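433aa long hypothetical phosphoribosylglycinamide formyl transferase (Pyrococcus horikoshii, PDB 2DWC) is a two-subunit protein of the ATP-grasp family, related to PurT, that binds adenosine-5'-diphosphate. Local coordinates at residues 315-318 with 319-323; 404-407 with 408-412. All blocks are in the same frame, centred on the assembly; numbering follows the deposited sequence.

Each contact is local, made near the C-terminal end of one helix and in the residues that leave it, so neither closes a long loop. Going along the chain from the N terminus, contact 1 comes first, in the last turns of helix 313-322, where residues 315-318 meet 319-323. Side chains of that helix touch helix 29-40 and strand 85-88 of the preATP-grasp part and strand 209-219 of the ATP-grasp part. Contact 2 follows in series, joining residues 404-407 with 408-412 near the end of helix 397-409, which packs on strands 343-349, 386-393 and 371-375. The two neither nest nor cross. The centres of contact 1 and contact 2 are 32 Å apart, and they belong to separate regions of the subunit.

Contact 1: residues 315-318 with 319-323; sequences ALHL and RAVLG
V321 reaches back one helical turn to H317 and lays its CG1 methyl over a face of the imidazole, a CH-pi contact in which CG1 is 4.3 Å from the ring centroid and 17° off the ring normal. The ring stands there because H317 CG is anti to the backbone N (chi1 -166°), which swings the imidazole along the helix toward V321; ND1 accepts the I275 N-H, which helps fix the ring's rotation. Both V321 methyls pack against the same side of H317 O, which also accepts the V321 N-H at 2.9 Å. On another side, L318 CD1 meets L322 CD1 at 3.8 Å, and L322 CG bends back over L318 O at 3.3 Å. The aliphatic part of R319 runs beside A315 O, with CG 3.3 Å from that oxygen, before the chain bends and NH2 bonds to P325 O. Backbone bonds from R319, A320, V321 and L322 to the fourth residue back hold the turns together, the last of them bent to 137° at the hydrogen.

Further out, L318 rests on E37 and A38 of helix 29-40, V321 on A85 and I87, and A320 on V216 and H218, while R319 packs on T372 of the second subunit. G323, whose phi is positive, has its N bonded to A320 O at 3.1 Å, part of the Schellman motif that ends helix 313-322.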
# COMPACT_ATOMS: atom_id res chain seq x y z
N ALA B 315 -8.40 4.22 1.26
CA ALA B 315 -8.42 3.84 2.64
C ALA B 315 -9.43 4.73 3.39
O ALA B 315 -10.07 4.25 4.33
CB ALA B 315 -7.00 4.00 3.27
N LEU B 316 -9.58 5.98 2.97
CA LEU B 316 -10.56 6.88 3.64
C LEU B 316 -11.95 6.32 3.36
O LEU B 316 -12.79 6.25 4.25
CB LEU B 316 -10.48 8.30 3.10
CG LEU B 316 -9.23 9.04 3.59
CD1 LEU B 316 -9.06 10.35 2.82
CD2 LEU B 316 -9.33 9.30 5.12
N HIS B 317 -12.18 5.92 2.12
CA HIS B 317 -13.49 5.35 1.76
C HIS B 317 -13.74 4.08 2.55
O HIS B 317 -14.82 3.89 3.11
CB HIS B 317 -13.49 4.99 0.25
CG HIS B 317 -14.85 4.71 -0.32
ND1 HIS B 317 -15.92 5.57 -0.19
CD2 HIS B 317 -15.28 3.69 -1.09
CE1 HIS B 317 -16.95 5.10 -0.87
NE2 HIS B 317 -16.59 3.95 -1.43
N LEU B 318 -12.77 3.17 2.55
CA LEU B 318 -12.95 1.90 3.25
C LEU B 318 -13.25 2.12 4.75
O LEU B 318 -14.15 1.50 5.33
CB LEU B 318 -11.70 1.03 3.10
CG LEU B 318 -11.79 -0.30 3.85
CD1 LEU B 318 -12.87 -1.18 3.22
CD2 LEU B 318 -10.43 -1.01 3.80
N ARG B 319 -12.45 2.96 5.38
CA ARG B 319 -12.68 3.21 6.80
C ARG B 319 -14.08 3.77 7.02
O ARG B 319 -14.81 3.32 7.90
CB ARG B 319 -11.60 4.18 7.35
CG ARG B 319 -10.24 3.43 7.53
CD ARG B 319 -9.09 4.37 7.79
NE ARG B 319 -9.24 5.03 9.08
CZ ARG B 319 -8.29 5.08 10.04
NH1 ARG B 319 -7.12 4.50 9.88
NH2 ARG B 319 -8.52 5.77 11.16
N ALA B 320 -14.44 4.75 6.20
CA ALA B 320 -15.74 5.38 6.38
C ALA B 320 -16.85 4.34 6.27
O ALA B 320 -17.74 4.31 7.11
CB ALA B 320 -15.98 6.49 5.32
N VAL B 321 -16.81 3.48 5.23
CA VAL B 321 -17.93 2.54 5.04
C VAL B 321 -17.98 1.31 5.93
O VAL B 321 -19.01 0.60 5.97
CB VAL B 321 -18.09 2.14 3.53
CG1 VAL B 321 -18.11 3.40 2.67
CG2 VAL B 321 -16.96 1.20 3.06
N LEU B 322 -16.89 1.06 6.67
CA LEU B 322 -16.85 -0.01 7.66
C LEU B 322 -17.34 0.60 9.01
O LEU B 322 -17.53 -0.14 9.98
CB LEU B 322 -15.42 -0.54 7.86
CG LEU B 322 -14.97 -1.44 6.69
CD1 LEU B 322 -13.51 -1.87 6.93
CD2 LEU B 322 -15.93 -2.64 6.61
N GLY B 323 -17.55 1.92 9.02
CA GLY B 323 -17.99 2.63 10.25
C GLY B 323 -16.82 2.99 11.17
O GLY B 323 -17.03 3.34 12.32

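Contact 2: residues 404-407 with 408-412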
# COMPACT_ATOMS: atom_id res chain seq x y z
N ALA B 404 5.94 13.58 -12.66
CA ALA B 404 5.02 12.47 -12.96
C ALA B 404 4.84 12.38 -14.47
O ALA B 404 4.83 11.31 -15.05
CB ALA B 404 3.63 12.69 -12.27
N GLU B 405 4.67 13.53 -15.12
CA GLU B 405 4.55 13.52 -16.58
C GLU B 405 5.79 12.94 -17.26
O GLU B 405 5.68 12.12 -18.20
CB GLU B 405 4.32 14.94 -17.10
CG GLU B 405 4.12 15.00 -18.59
CD GLU B 405 3.93 16.44 -19.05
OE1 GLU B 405 4.54 17.35 -18.46
OE2 GLU B 405 3.16 16.65 -20.02
N MET B 406 6.98 13.36 -16.82
CA MET B 406 8.20 12.86 -17.41
C MET B 406 8.34 11.34 -17.23
O MET B 406 8.71 10.65 -18.17
CB MET B 406 9.41 13.59 -16.81
CG MET B 406 10.74 12.96 -17.16
SD MET B 406 12.14 13.88 -16.47
CE MET B 406 12.20 13.28 -14.70
N VAL B 407 8.06 10.84 -16.03
CA VAL B 407 8.13 9.39 -15.77
C VAL B 407 7.13 8.62 -16.66
O VAL B 407 7.48 7.61 -17.28
CB VAL B 407 7.87 9.08 -14.26
CG1 VAL B 407 7.74 7.54 -14.02
CG2 VAL B 407 9.05 9.62 -13.42
N ALA B 408 5.90 9.11 -16.76
CA ALA B 408 4.94 8.41 -17.60
C ALA B 408 5.41 8.37 -19.05
O ALA B 408 5.27 7.34 -19.72
CB ALA B 408 3.57 9.08 -17.53
N HIS B 409 5.93 9.49 -19.54
CA HIS B 409 6.39 9.54 -20.92
C HIS B 409 7.63 8.69 -21.24
O HIS B 409 7.93 8.48 -22.41
CB HIS B 409 6.60 11.01 -21.34
CG HIS B 409 5.32 11.76 -21.50
ND1 HIS B 409 5.28 13.14 -21.64
CD2 HIS B 409 4.03 11.34 -21.54
CE1 HIS B 409 4.02 13.53 -21.77
NE2 HIS B 409 3.25 12.46 -21.71
N MET B 410 8.34 8.21 -20.21
CA MET B 410 9.48 7.34 -20.41
C MET B 410 9.07 5.89 -20.64
O MET B 410 9.89 5.04 -21.01
CB MET B 410 10.38 7.40 -19.18
CG MET B 410 11.13 8.73 -19.05
SD MET B 410 12.12 8.72 -17.53
CE MET B 410 13.05 10.23 -17.63
N ILE B 411 7.79 5.59 -20.41
CA ILE B 411 7.33 4.21 -20.55
C ILE B 411 6.68 3.91 -21.90
O ILE B 411 5.84 4.69 -22.38
CB ILE B 411 6.39 3.87 -19.37
CG1 ILE B 411 7.22 3.89 -18.06
CG2 ILE B 411 5.72 2.48 -19.59
CD1 ILE B 411 6.38 3.98 -16.85
N GLU B 412 7.11 2.83 -22.55
CA GLU B 412 6.51 2.42 -23.82
C GLU B 412 5.78 1.11 -23.55
O GLU B 412 6.19 0.34 -22.67
CB GLU B 412 7.59 2.15 -24.89
CG GLU B 412 8.33 3.44 -25.26
CD GLU B 412 9.16 3.26 -26.50
OE1 GLU B 412 9.57 2.11 -26.76
OE2 GLU B 412 9.41 4.27 -27.19
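The backbone N of M410 is shared by two carbonyls, V407 O at 3.1 Å and, more weakly, M406 O at 3.2 Å. This is the C-terminal turn of helix 397-409 in the PurT C-terminal region, where bonding to the fourth residue back gives way to bonding to the third. The stronger partner is approached from well above its carbonyl plane, 66° out of it, whereas A408 N to A404 O and H409 N to E405 O are ordinary helical bonds. I411 N continues the shortened pattern by bonding to A408 O.

The backbone O of E405, which accepts the H409 N-H, lies over one face of the H409 ring, 3.3 Å above the plane and toward the rim. E405 CG stands opposite the backbone N (chi1 -177°), which carries the chain along the helix until it crosses the ring and CG comes within 3.5 Å of H409 CE1. The carboxylate is turned 46° from the imidazole plane, and OE2 is 4.4 Å from ND1, not in contact, though near enough probably to favour a protonated imidazole. H409 also makes an edge-to-face contact with H346, which A404, E405 and A408 touch as well. V407 packs against A390, A371 and V373.

The two methionines run alongside each other in one direction, both touching V368. M410 stretches out past CG, bringing its CE within 3.6 Å of M406 CG.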